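Local coordinates for Csm3 (Thermoplasma volcanium, PDB 6AE2), which probably binds crRNA as a repeated backbone subunit of the type III-A CRISPR-Cas effector complex and is thought to cleave target RNA, at residues A[32-37]-A[222-227]; A[125-130]-A[178-183]; A[146-151]-A[167-172]; A[58-63]-A[74-79]. One frame throughout, in Å; residues are numbered along the deposited sequence.

Contact 1. Residues A[32-37]-A[222-227]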
loop_
_atom_site.group_PDB
_atom_site.type_symbol
_atom_site.label_atom_id
_atom_site.label_comp_id
_atom_site.label_asym_id
_atom_site.label_seq_id
_atom_site.Cartn_x
_atom_site.Cartn_y
_atom_site.Cartn_z
ATOM N N TYR A 32 -13.511 6.356 -18.157
ATOM C CA TYR A 32 -13.565 5.674 -16.869
ATOM C C TYR A 32 -13.467 6.721 -15.769
ATOM O O TYR A 32 -12.507 7.499 -15.734
ATOM C CB TYR A 32 -12.427 4.660 -16.721
ATOM C CG TYR A 32 -12.533 3.415 -17.577
ATOM C CD1 TYR A 32 -13.390 2.378 -17.229
ATOM C CD2 TYR A 32 -11.750 3.264 -18.715
ATOM C CE1 TYR A 32 -13.480 1.231 -18.004
ATOM C CE2 TYR A 32 -11.831 2.123 -19.494
ATOM C CZ TYR A 32 -12.698 1.111 -19.136
ATOM O OH TYR A 32 -12.781 -0.025 -19.911
ATOM N N ASN A 33 -14.451 6.741 -14.872
ATOM C CA ASN A 33 -14.390 7.595 -13.686
ATOM C C ASN A 33 -13.710 6.791 -12.587
ATOM O O ASN A 33 -14.354 6.100 -11.796
ATOM C CB ASN A 33 -15.779 8.070 -13.279
ATOM C CG ASN A 33 -16.299 9.177 -14.174
ATOM O OD1 ASN A 33 -15.621 10.182 -14.397
ATOM N ND2 ASN A 33 -17.508 9.001 -14.694
ATOM N N MET A 34 -12.384 6.887 -12.541
ATOM C CA MET A 34 -11.574 6.050 -11.668
ATOM C C MET A 34 -11.529 6.610 -10.251
ATOM O O MET A 34 -11.492 7.828 -10.045
ATOM C CB MET A 34 -10.157 5.934 -12.237
ATOM C CG MET A 34 -9.093 5.498 -11.247
ATOM S SD MET A 34 -7.442 5.548 -11.971
ATOM C CE MET A 34 -7.344 7.262 -12.482
ATOM N N GLU A 35 -11.547 5.709 -9.270
ATOM C CA GLU A 35 -11.375 6.058 -7.867
ATOM C C GLU A 35 -10.156 5.332 -7.315
ATOM O O GLU A 35 -9.946 4.147 -7.601
ATOM C CB GLU A 35 -12.614 5.703 -7.038
ATOM C CG GLU A 35 -12.407 5.832 -5.533
ATOM C CD GLU A 35 -13.676 5.589 -4.736
ATOM O OE1 GLU A 35 -14.688 6.268 -5.010
ATOM O OE2 GLU A 35 -13.659 4.724 -3.834
ATOM N N ILE A 36 -9.356 6.047 -6.529
ATOM C CA ILE A 36 -8.130 5.521 -5.937
ATOM C C ILE A 36 -8.245 5.666 -4.428
ATOM O O ILE A 36 -8.269 6.790 -3.906
ATOM C CB ILE A 36 -6.886 6.251 -6.458
ATOM C CG1 ILE A 36 -6.732 6.045 -7.964
ATOM C CG2 ILE A 36 -5.643 5.791 -5.714
ATOM C CD1 ILE A 36 -5.547 6.766 -8.543
ATOM N N GLU A 37 -8.307 4.542 -3.721
ATOM C CA GLU A 37 -8.372 4.548 -2.266
ATOM C C GLU A 37 -7.014 4.173 -1.687
ATOM O O GLU A 37 -6.407 3.178 -2.101
ATOM C CB GLU A 37 -9.445 3.592 -1.746
ATOM C CG GLU A 37 -9.683 3.728 -0.249
ATOM C CD GLU A 37 -10.718 2.756 0.281
ATOM O OE1 GLU A 37 -11.252 3.003 1.385
ATOM O OE2 GLU A 37 -10.993 1.746 -0.400
ATOM N N ILE A 222 -7.630 0.506 -6.593
ATOM C CA ILE A 222 -8.096 1.261 -7.750
ATOM C C ILE A 222 -9.427 0.679 -8.202
ATOM O O ILE A 222 -9.554 -0.539 -8.373
ATOM C CB ILE A 222 -7.065 1.241 -8.891
ATOM C CG1 ILE A 222 -5.814 2.024 -8.481
ATOM C CG2 ILE A 222 -7.672 1.799 -10.172
ATOM C CD1 ILE A 222 -5.040 2.614 -9.639
ATOM N N THR A 223 -10.417 1.549 -8.387
ATOM C CA THR A 223 -11.757 1.154 -8.807
ATOM C C THR A 223 -12.119 1.925 -10.068
ATOM O O THR A 223 -12.336 3.143 -10.019
ATOM C CB THR A 223 -12.786 1.413 -7.705
ATOM O OG1 THR A 223 -12.330 0.826 -6.483
ATOM C CG2 THR A 223 -14.140 0.808 -8.078
ATOM N N LEU A 224 -12.170 1.222 -11.195
ATOM C CA LEU A 224 -12.781 1.771 -12.394
ATOM C C LEU A 224 -14.287 1.576 -12.330
ATOM O O LEU A 224 -14.774 0.533 -11.887
ATOM C CB LEU A 224 -12.228 1.100 -13.651
ATOM C CG LEU A 224 -10.730 1.199 -13.934
ATOM C CD1 LEU A 224 -10.385 0.547 -15.268
ATOM C CD2 LEU A 224 -10.286 2.651 -13.908
ATOM N N GLY A 225 -15.022 2.585 -12.773
ATOM C CA GLY A 225 -16.461 2.484 -12.867
ATOM C C GLY A 225 -16.853 1.641 -14.060
ATOM O O GLY A 225 -16.055 0.877 -14.607
ATOM N N GLU A 226 -18.107 1.778 -14.463
ATOM C CA GLU A 226 -18.474 1.168 -15.731
ATOM C C GLU A 226 -18.026 2.072 -16.878
ATOM O O GLU A 226 -18.071 3.299 -16.752
ATOM C CB GLU A 226 -19.981 0.932 -15.803
ATOM C CG GLU A 226 -20.483 -0.183 -14.892
ATOM C CD GLU A 226 -19.711 -1.482 -15.065
ATOM O OE1 GLU A 226 -19.699 -2.022 -16.191
ATOM O OE2 GLU A 226 -19.119 -1.964 -14.075
ATOM N N PRO A 227 -17.576 1.501 -17.992
ATOM C CA PRO A 227 -17.084 2.336 -19.093
ATOM C C PRO A 227 -18.202 3.137 -19.742
ATOM O O PRO A 227 -19.302 2.632 -19.978
ATOM C CB PRO A 227 -16.488 1.318 -20.073
ATOM C CG PRO A 227 -17.187 0.030 -19.754
ATOM C CD PRO A 227 -17.426 0.062 -18.274
#
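Tyr-32 and Leu-224 meet on the buried face of a large antiparallel sheet, the RRM-like core expected of a RAMP protein, where the N-terminal strand 26-38 pairs with the edge strand 220-230. The example illustrates how one pair of strands can be tightly packed on one face and loose on the other. On the tight face, Met-34 and Ile-36 lie against Leu-224 and Ile-222. The Met-34 CB sits 3.7 Å from Leu-224 CD2, and its CG is 4.1 Å from Ile-222 CG2. With CG anti to the backbone N (chi1 161°), the thioether chain runs away from the partner strand, toward Ile-180 of strand 175-185. Ile-36 and Ile-222 lie side by side, CG1 to CG1. Helix 190-205 packs on Tyr-32, Ile-222 and Leu-224. Glu-35 and Thr-223 form the hydrogen-bonded pair, each N-H reaching the other's O at 2.8 Å.

The other face is looser: it carries the side chains of Glu-35 and Thr-223, and Thr-223 is exposed. Beyond Thr-223 the regular pairing lapses, so Gly-225 N stays 3.7 Å from Asn-33 O without bonding to it.

Back on the packed face, side chains take over from the backbone at this end. Pro-227 CB approaches Tyr-32 CE1 obliquely, while Leu-224 CD1 stands over the phenol face in a CH-pi contact, 4.2 Å from the ring centroid and 16° off its normal.

Contact 2. Residues A[125-130]-A[178-183]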
loop_
_atom_site.group_PDB
_atom_site.type_symbol
_atom_site.label_atom_id
_atom_site.label_comp_id
_atom_site.label_asym_id
_atom_site.label_seq_id
_atom_site.Cartn_x
_atom_site.Cartn_y
_atom_site.Cartn_z
ATOM N N LEU A 125 -4.331 6.443 -24.697
ATOM C CA LEU A 125 -4.687 6.317 -23.287
ATOM C C LEU A 125 -4.180 7.526 -22.521
ATOM O O LEU A 125 -2.973 7.792 -22.506
ATOM C CB LEU A 125 -4.112 5.030 -22.694
ATOM C CG LEU A 125 -4.117 4.941 -21.166
ATOM C CD1 LEU A 125 -5.485 4.523 -20.664
ATOM C CD2 LEU A 125 -3.048 3.976 -20.679
ATOM N N ILE A 126 -5.099 8.246 -21.883
ATOM C CA ILE A 126 -4.769 9.316 -20.951
ATOM C C ILE A 126 -5.224 8.892 -19.563
ATOM O O ILE A 126 -6.378 8.486 -19.379
ATOM C CB ILE A 126 -5.430 10.649 -21.340
ATOM C CG1 ILE A 126 -5.058 11.062 -22.763
ATOM C CG2 ILE A 126 -5.051 11.737 -20.345
ATOM C CD1 ILE A 126 -5.909 12.204 -23.286
ATOM N N ILE A 127 -4.319 8.980 -18.593
ATOM C CA ILE A 127 -4.667 8.914 -17.181
ATOM C C ILE A 127 -4.400 10.292 -16.596
ATOM O O ILE A 127 -3.247 10.739 -16.533
ATOM C CB ILE A 127 -3.878 7.828 -16.437
ATOM C CG1 ILE A 127 -4.122 6.460 -17.073
ATOM C CG2 ILE A 127 -4.280 7.802 -14.969
ATOM C CD1 ILE A 127 -3.476 5.315 -16.325
ATOM N N ARG A 128 -5.464 10.971 -16.189
ATOM C CA ARG A 128 -5.366 12.336 -15.704
ATOM C C ARG A 128 -5.026 12.360 -14.220
ATOM O O ARG A 128 -5.097 11.348 -13.521
ATOM C CB ARG A 128 -6.671 13.080 -15.978
ATOM C CG ARG A 128 -7.045 13.081 -17.449
ATOM C CD ARG A 128 -7.572 14.433 -17.882
ATOM N NE ARG A 128 -9.026 14.514 -17.792
ATOM C CZ ARG A 128 -9.819 14.837 -18.809
ATOM N NH1 ARG A 128 -9.297 15.132 -19.993
ATOM N NH2 ARG A 128 -11.135 14.886 -18.639
ATOM N N ASP A 129 -4.631 13.540 -13.746
ATOM C CA ASP A 129 -4.391 13.719 -12.321
ATOM C C ASP A 129 -5.674 13.453 -11.545
ATOM O O ASP A 129 -6.773 13.811 -11.982
ATOM C CB ASP A 129 -3.884 15.135 -12.037
ATOM C CG ASP A 129 -2.548 15.428 -12.703
ATOM O OD1 ASP A 129 -1.894 14.474 -13.172
ATOM O OD2 ASP A 129 -2.152 16.611 -12.758
ATOM N N ALA A 130 -5.535 12.801 -10.397
ATOM C CA ALA A 130 -6.663 12.485 -9.534
ATOM C C ALA A 130 -6.644 13.393 -8.312
ATOM O O ALA A 130 -5.586 13.640 -7.723
ATOM C CB ALA A 130 -6.634 11.019 -9.102
ATOM N N GLY A 178 -10.403 10.548 -10.495
ATOM C CA GLY A 178 -9.747 10.944 -11.726
ATOM C C GLY A 178 -10.323 10.194 -12.906
ATOM O O GLY A 178 -10.915 9.119 -12.763
ATOM N N LYS A 179 -10.142 10.779 -14.084
ATOM C CA LYS A 179 -10.644 10.208 -15.323
ATOM C C LYS A 179 -9.543 9.447 -16.050
ATOM O O LYS A 179 -8.368 9.820 -16.005
ATOM C CB LYS A 179 -11.198 11.299 -16.245
ATOM C CG LYS A 179 -12.705 11.245 -16.472
ATOM C CD LYS A 179 -13.169 12.420 -17.327
ATOM C CE LYS A 179 -14.686 12.528 -17.372
ATOM N NZ LYS A 179 -15.251 13.040 -16.092
ATOM N N ILE A 180 -9.938 8.368 -16.720
ATOM C CA ILE A 180 -9.090 7.675 -17.681
ATOM C C ILE A 180 -9.812 7.678 -19.020
ATOM O O ILE A 180 -10.974 7.264 -19.104
ATOM C CB ILE A 180 -8.766 6.235 -17.243
ATOM C CG1 ILE A 180 -7.868 6.226 -16.007
ATOM C CG2 ILE A 180 -8.111 5.465 -18.386
ATOM C CD1 ILE A 180 -7.481 4.830 -15.560
ATOM N N ILE A 181 -9.130 8.149 -20.059
ATOM C CA ILE A 181 -9.708 8.263 -21.393
ATOM C C ILE A 181 -8.963 7.318 -22.322
ATOM O O ILE A 181 -7.746 7.437 -22.504
ATOM C CB ILE A 181 -9.658 9.706 -21.916
ATOM C CG1 ILE A 181 -10.352 10.651 -20.934
ATOM C CG2 ILE A 181 -10.317 9.786 -23.283
ATOM C CD1 ILE A 181 -9.861 12.069 -21.001
ATOM N N LEU A 182 -9.702 6.383 -22.907
ATOM C CA LEU A 182 -9.179 5.413 -23.855
ATOM C C LEU A 182 -9.767 5.724 -25.225
ATOM O O LEU A 182 -10.991 5.701 -25.392
ATOM C CB LEU A 182 -9.546 3.994 -23.425
ATOM C CG LEU A 182 -8.431 3.033 -23.022
ATOM C CD1 LEU A 182 -9.040 1.736 -22.523
ATOM C CD2 LEU A 182 -7.510 2.773 -24.196
ATOM N N SER A 183 -8.907 6.022 -26.194
ATOM C CA SER A 183 -9.340 6.317 -27.554
ATOM C C SER A 183 -9.248 5.056 -28.403
ATOM O O SER A 183 -8.214 4.380 -28.411
ATOM C CB SER A 183 -8.500 7.437 -28.163
ATOM O OG SER A 183 -8.648 8.630 -27.415
#
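Ile-126 and Ile-181 exchange the two backbone hydrogen bonds at the middle of this contact, Ile-126 N to Ile-181 O at 2.8 Å and Ile-181 N to Ile-126 O at 2.9 Å. A third, from Arg-128 N to Lys-179 O (3.1 Å), continues the antiparallel register further along the strands.

Apolar contacts form the second kind. On the buried face Ile-127 and Ile-180 lie alongside each other, CG1 to CG1 at 3.9 Å. Leu-125 leans across, its CD1 branch reaching Ile-180 CG2 (3.6 Å) and also Leu-182 CG. Helix 104-109 covers this end through Met-108 and Phe-109.

The third kind mixes charge and hydrocarbon on the exposed face. Arg-128 runs beside Lys-179 and, bent at chi2 and chi3, lays its guanidinium against Ile-181, whose CD1 lies over one face, toward the rim and about 3.2 Å from the plane. Lys-179 CD is 3.5 Å from Arg-128 NH2, while Lys-179 NZ makes a weak hydrogen bond to Asn-33 OD1.

Two neighbouring strands of the central sheet are thus joined by an apolar inner face, whereas on the outer face two basic side chains contribute mainly their flat or aliphatic parts and are not neutralised across this contact.

Contact 3. Residues A[146-151]-A[167-172]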
loop_
_atom_site.group_PDB
_atom_site.type_symbol
_atom_site.label_atom_id
_atom_site.label_comp_id
_atom_site.label_asym_id
_atom_site.label_seq_id
_atom_site.Cartn_x
_atom_site.Cartn_y
_atom_site.Cartn_z
ATOM N N VAL A 146 -5.827 14.594 6.494
ATOM C CA VAL A 146 -5.505 13.652 5.428
ATOM C C VAL A 146 -4.029 13.274 5.448
ATOM O O VAL A 146 -3.653 12.185 4.992
ATOM C CB VAL A 146 -5.942 14.270 4.078
ATOM C CG1 VAL A 146 -5.109 13.773 2.912
ATOM C CG2 VAL A 146 -7.424 14.015 3.837
ATOM N N ILE A 147 -3.172 14.131 5.997
ATOM C CA ILE A 147 -1.730 13.936 5.919
ATOM C C ILE A 147 -1.186 13.552 7.288
ATOM O O ILE A 147 -1.438 14.233 8.292
ATOM C CB ILE A 147 -1.018 15.178 5.352
ATOM C CG1 ILE A 147 -1.080 15.149 3.818
ATOM C CG2 ILE A 147 0.426 15.228 5.821
ATOM C CD1 ILE A 147 -0.188 16.134 3.127
ATOM N N GLU A 148 -0.444 12.450 7.320
ATOM C CA GLU A 148 0.268 12.004 8.504
ATOM C C GLU A 148 1.755 12.293 8.340
ATOM O O GLU A 148 2.313 12.148 7.247
ATOM C CB GLU A 148 0.040 10.510 8.747
ATOM C CG GLU A 148 1.178 9.820 9.482
ATOM C CD GLU A 148 1.216 8.322 9.252
ATOM O OE1 GLU A 148 1.363 7.575 10.243
ATOM O OE2 GLU A 148 1.091 7.888 8.089
ATOM N N ILE A 149 2.387 12.723 9.427
ATOM C CA ILE A 149 3.832 12.881 9.487
ATOM C C ILE A 149 4.407 11.621 10.119
ATOM O O ILE A 149 4.131 11.318 11.287
ATOM C CB ILE A 149 4.227 14.137 10.278
ATOM C CG1 ILE A 149 3.532 15.368 9.694
ATOM C CG2 ILE A 149 5.736 14.314 10.271
ATOM C CD1 ILE A 149 4.049 16.682 10.245
ATOM N N LYS A 150 5.197 10.881 9.346
ATOM C CA LYS A 150 5.732 9.593 9.767
ATOM C C LYS A 150 7.249 9.665 9.851
ATOM O O LYS A 150 7.914 10.041 8.880
ATOM C CB LYS A 150 5.307 8.486 8.800
ATOM C CG LYS A 150 5.976 7.145 9.045
ATOM C CD LYS A 150 5.246 6.342 10.110
ATOM C CE LYS A 150 6.025 5.088 10.479
ATOM N NZ LYS A 150 6.270 4.220 9.289
ATOM N N SER A 151 7.790 9.292 11.008
ATOM C CA SER A 151 9.230 9.278 11.209
ATOM C C SER A 151 9.838 7.977 10.698
ATOM O O SER A 151 9.246 6.899 10.821
ATOM C CB SER A 151 9.567 9.455 12.690
ATOM O OG SER A 151 9.234 8.291 13.426
ATOM N N ILE A 167 8.560 11.920 7.199
ATOM C CA ILE A 167 8.009 11.788 5.858
ATOM C C ILE A 167 6.500 11.972 5.919
ATOM O O ILE A 167 5.829 11.422 6.801
ATOM C CB ILE A 167 8.378 10.426 5.240
ATOM C CG1 ILE A 167 9.891 10.204 5.328
ATOM C CG2 ILE A 167 7.895 10.340 3.801
ATOM C CD1 ILE A 167 10.391 9.039 4.505
ATOM N N GLU A 168 5.969 12.753 4.984
ATOM C CA GLU A 168 4.532 12.946 4.877
ATOM C C GLU A 168 3.901 11.800 4.098
ATOM O O GLU A 168 4.492 11.259 3.158
ATOM C CB GLU A 168 4.216 14.272 4.183
ATOM C CG GLU A 168 4.375 15.499 5.062
ATOM C CD GLU A 168 3.891 16.761 4.375
ATOM O OE1 GLU A 168 3.407 16.664 3.227
ATOM O OE2 GLU A 168 4.004 17.849 4.980
ATOM N N ARG A 169 2.692 11.421 4.509
ATOM C CA ARG A 169 1.916 10.401 3.818
ATOM C C ARG A 169 0.447 10.792 3.826
ATOM O O ARG A 169 -0.025 11.483 4.734
ATOM C CB ARG A 169 2.063 9.005 4.447
ATOM C CG ARG A 169 3.463 8.630 4.896
ATOM C CD ARG A 169 3.413 7.549 5.955
ATOM N NE ARG A 169 3.281 6.219 5.371
ATOM C CZ ARG A 169 2.896 5.143 6.047
ATOM N NH1 ARG A 169 2.596 5.239 7.336
ATOM N NH2 ARG A 169 2.805 3.973 5.433
ATOM N N VAL A 170 -0.271 10.341 2.804
ATOM C CA VAL A 170 -1.719 10.492 2.743
ATOM C C VAL A 170 -2.327 9.313 3.488
ATOM O O VAL A 170 -2.122 8.156 3.105
ATOM C CB VAL A 170 -2.211 10.551 1.290
ATOM C CG1 VAL A 170 -3.688 10.879 1.251
ATOM C CG2 VAL A 170 -1.411 11.577 0.497
ATOM N N ARG A 171 -3.064 9.602 4.559
ATOM C CA ARG A 171 -3.503 8.555 5.465
ATOM C C ARG A 171 -4.429 7.569 4.756
ATOM O O ARG A 171 -5.054 7.874 3.739
ATOM C CB ARG A 171 -4.199 9.156 6.688
ATOM C CG ARG A 171 -5.617 9.652 6.449
ATOM C CD ARG A 171 -6.125 10.414 7.663
ATOM N NE ARG A 171 -7.332 11.187 7.379
ATOM C CZ ARG A 171 -8.041 11.830 8.302
ATOM N NH1 ARG A 171 -7.665 11.797 9.573
ATOM N NH2 ARG A 171 -9.125 12.508 7.953
ATOM N N ARG A 172 -4.482 6.358 5.302
ATOM C CA ARG A 172 -5.354 5.322 4.769
ATOM C C ARG A 172 -6.806 5.783 4.786
ATOM O O ARG A 172 -7.272 6.383 5.757
ATOM C CB ARG A 172 -5.180 4.043 5.591
ATOM C CG ARG A 172 -6.400 3.142 5.711
ATOM C CD ARG A 172 -6.175 2.158 6.856
ATOM N NE ARG A 172 -7.145 1.069 6.915
ATOM C CZ ARG A 172 -7.067 -0.034 6.178
ATOM N NH1 ARG A 172 -6.068 -0.184 5.320
ATOM N NH2 ARG A 172 -7.983 -0.987 6.296
#
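Strands 147-151 and 167-170 pair antiparallel as a small two-stranded ribbon apart from the main sheet, their axes 4.6 Å apart at closest approach and 147° between directions, with backbone bonds at the Glu-148/Arg-169 and Lys-150/Ile-167 pairs and a further one from Arg-171 N to Val-146 O (2.7 Å) just past the strand end. This ribbon illustrates how one face can pack, at one end, on its own chain while the other meets a neighbour.

At that end Val-146, Ile-147 and Val-170 rest on Pro-76 of strand 71-78, and Val-146 and Val-170 lie side by side, CG1 to CG1 at 3.6 Å. Ile-147 CG2 crosses the Glu-168 chain at its CG, 4.0 Å away. The carboxylate of Glu-168 is bound instead by Val-60 N.

The other face is charged. Glu-148, extended, runs alongside Arg-169, with the carboxylate and guanidinium planes 25° apart. Each group also reaches the second subunit: Glu-148 OE1 is hydrogen-bonded to Tyr-77 OH of that subunit, and Arg-169 NH2 forms a salt bridge with its Asp-129. Tyr-217 of the same chain makes a cation-pi contact with Arg-169. Lys-150 packs its aliphatic part on the arginine, CB to Arg-169 CD at 3.5 Å, while its NZ forms a salt bridge with Glu-152 and a hydrogen bond with Ser-81 OG of the second subunit. Between the strands, the salt bridge from Arg-169 NH1 to Glu-148 OE2 measures 3.1 Å, its hydrogen bond weak at 132°.

Contact 4. Residues A[58-63]-A[74-79]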
loop_
_atom_site.group_PDB
_atom_site.type_symbol
_atom_site.label_atom_id
_atom_site.label_comp_id
_atom_site.label_asym_id
_atom_site.label_seq_id
_atom_site.Cartn_x
_atom_site.Cartn_y
_atom_site.Cartn_z
ATOM N N SER A 58 10.324 15.317 4.073
ATOM C CA SER A 58 9.940 15.326 2.668
ATOM C C SER A 58 8.421 15.370 2.539
ATOM O O SER A 58 7.732 14.421 2.936
ATOM C CB SER A 58 10.508 14.104 1.945
ATOM O OG SER A 58 10.101 12.904 2.574
ATOM N N PRO A 59 7.865 16.450 2.001
ATOM C CA PRO A 59 6.410 16.551 1.873
ATOM C C PRO A 59 5.907 15.867 0.610
ATOM O O PRO A 59 6.662 15.571 -0.318
ATOM C CB PRO A 59 6.174 18.063 1.809
ATOM C CG PRO A 59 7.393 18.577 1.121
ATOM C CD PRO A 59 8.542 17.676 1.543
ATOM N N VAL A 60 4.604 15.618 0.593
ATOM C CA VAL A 60 3.962 15.043 -0.577
ATOM C C VAL A 60 3.539 16.171 -1.507
ATOM O O VAL A 60 3.378 17.324 -1.099
ATOM C CB VAL A 60 2.760 14.157 -0.201
ATOM C CG1 VAL A 60 3.216 12.953 0.609
ATOM C CG2 VAL A 60 1.741 14.962 0.560
ATOM N N ILE A 61 3.356 15.832 -2.782
ATOM C CA ILE A 61 2.988 16.829 -3.778
ATOM C C ILE A 61 1.556 17.287 -3.529
ATOM O O ILE A 61 0.663 16.478 -3.244
ATOM C CB ILE A 61 3.184 16.266 -5.195
ATOM C CG1 ILE A 61 3.147 17.386 -6.236
ATOM C CG2 ILE A 61 2.164 15.172 -5.513
ATOM C CD1 ILE A 61 3.656 16.957 -7.597
ATOM N N THR A 62 1.334 18.597 -3.602
ATOM C CA THR A 62 0.035 19.180 -3.298
ATOM C C THR A 62 -0.344 20.207 -4.356
ATOM O O THR A 62 0.481 20.644 -5.166
ATOM C CB THR A 62 0.020 19.840 -1.910
ATOM O OG1 THR A 62 0.970 20.911 -1.875
ATOM C CG2 THR A 62 0.360 18.832 -0.824
ATOM N N THR A 63 -1.619 20.588 -4.338
ATOM C CA THR A 63 -2.123 21.684 -5.152
ATOM C C THR A 63 -3.273 22.345 -4.405
ATOM O O THR A 63 -3.789 21.813 -3.419
ATOM C CB THR A 63 -2.567 21.207 -6.538
ATOM O OG1 THR A 63 -2.796 22.342 -7.380
ATOM C CG2 THR A 63 -3.846 20.393 -6.440
ATOM N N ASP A 74 -3.931 23.876 0.398
ATOM C CA ASP A 74 -3.015 23.011 -0.332
ATOM C C ASP A 74 -3.214 21.583 0.160
ATOM O O ASP A 74 -3.059 21.309 1.354
ATOM C CB ASP A 74 -1.568 23.459 -0.132
ATOM C CG ASP A 74 -1.233 24.709 -0.923
ATOM O OD1 ASP A 74 -1.974 25.022 -1.879
ATOM O OD2 ASP A 74 -0.232 25.378 -0.589
ATOM N N LEU A 75 -3.562 20.681 -0.746
ATOM C CA LEU A 75 -3.914 19.319 -0.388
ATOM C C LEU A 75 -3.311 18.361 -1.401
ATOM O O LEU A 75 -3.014 18.755 -2.536
ATOM C CB LEU A 75 -5.437 19.138 -0.327
ATOM C CG LEU A 75 -6.168 19.604 0.931
ATOM C CD1 LEU A 75 -7.649 19.812 0.618
ATOM C CD2 LEU A 75 -5.976 18.580 2.042
ATOM N N PRO A 76 -3.112 17.097 -1.024
ATOM C CA PRO A 76 -2.504 16.137 -1.951
ATOM C C PRO A 76 -3.342 15.919 -3.201
ATOM O O PRO A 76 -4.565 16.083 -3.201
ATOM C CB PRO A 76 -2.418 14.850 -1.122
ATOM C CG PRO A 76 -2.384 15.313 0.283
ATOM C CD PRO A 76 -3.260 16.531 0.329
ATOM N N TYR A 77 -2.653 15.556 -4.278
ATOM C CA TYR A 77 -3.276 14.987 -5.461
ATOM C C TYR A 77 -2.340 13.919 -6.005
ATOM O O TYR A 77 -1.151 13.887 -5.681
ATOM C CB TYR A 77 -3.585 16.050 -6.528
ATOM C CG TYR A 77 -2.393 16.515 -7.340
ATOM C CD1 TYR A 77 -1.604 17.572 -6.905
ATOM C CD2 TYR A 77 -2.070 15.912 -8.551
ATOM C CE1 TYR A 77 -0.520 18.006 -7.644
ATOM C CE2 TYR A 77 -0.984 16.338 -9.294
ATOM C CZ TYR A 77 -0.215 17.385 -8.836
ATOM O OH TYR A 77 0.863 17.816 -9.572
ATOM N N ILE A 78 -2.887 13.028 -6.823
ATOM C CA ILE A 78 -2.115 11.931 -7.392
ATOM C C ILE A 78 -1.840 12.263 -8.857
ATOM O O ILE A 78 -2.771 12.272 -9.676
ATOM C CB ILE A 78 -2.837 10.585 -7.248
ATOM C CG1 ILE A 78 -3.033 10.249 -5.770
ATOM C CG2 ILE A 78 -2.044 9.485 -7.930
ATOM C CD1 ILE A 78 -3.528 8.838 -5.524
ATOM N N PRO A 79 -0.595 12.547 -9.231
ATOM C CA PRO A 79 -0.306 12.858 -10.635
ATOM C C PRO A 79 -0.585 11.659 -11.529
ATOM O O PRO A 79 -0.314 10.513 -11.165
ATOM C CB PRO A 79 1.187 13.219 -10.627
ATOM C CG PRO A 79 1.541 13.451 -9.184
ATOM C CD PRO A 79 0.603 12.613 -8.380
#
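Ile-61 and Tyr-77 cross obliquely, and the phenol ring is the surface round which this contact is built. Tyr-77 carries CG between its backbone N and carbonyl carbon (chi1 77°), a torsion that swings the ring over to the 61-63 side. Ile-61 approaches the hydroxyl end: its CG1 lies 4.0 Å from Tyr-77 CE1, its CD1 comes to 3.5 Å from Tyr-77 OH, and its CG2 stands over one face of the ring. Thr-63 meets Tyr-77 at about a right angle and touches CD1 with its methyl, CG2, at 3.6 Å, neither squarely over the face nor at the edge. The carbonyl of Thr-62 does come to the ring edge, with Thr-62 O 3.8 Å from Tyr-77 CE1. Three successive residues thus reach the tyrosine, each by a different approach.

Thr-62 turns its own side chain to other atoms. Its CG2 rests against the peptide joining Leu-75 to Pro-76, 3.7 Å from Leu-75 C, and its side chain diverges from that of Pro-76. The proline ring is met instead by Val-60, at a slant, CG2 to CG at 4.1 Å. The CG2 methyl of Ile-61 similarly reaches Pro-79, the N-cap residue just before helix 80-93.

Thr-62 and Pro-76 form a non-hydrogen-bonded pair, and Thr-63 and Leu-75 the hydrogen-bonded one: Thr-63 N bonds Leu-75 O and Leu-75 N bonds Thr-63 O, both at 2.9 Å. Residues 60-63 come in at a steep angle to 74-79, about 104° end to end. The contact lies at the open end of the beta hairpin formed by strands 62-67 and 71-78, at the outer margin of the six-stranded antiparallel sheet.

How the contacts relate
Three of the contacts sample one antiparallel sheet, in which strands run in the order 62-67, 71-78, 125-132, 175-185, 26-38, 220-230. Contact 4 lies at one margin and contact 1 at the other, their centres about 20 Å apart; contact 2 occupies the middle and bonds to both, through Met-34 with Gly-178 and Ala-130 with Ile-78. Contact 3 is a separate ribbon, its centre about 11 Å from that of contact 4, to which it is joined by Glu-168 and residues 58-60. Along the chain, contact 1 joins the two ends and encloses the rest: contact 4 closes first, then contact 2 opens and itself encloses contact 3. First and last strands thus pair to complete one RAMP core, beside a ribbon that meets the second subunit.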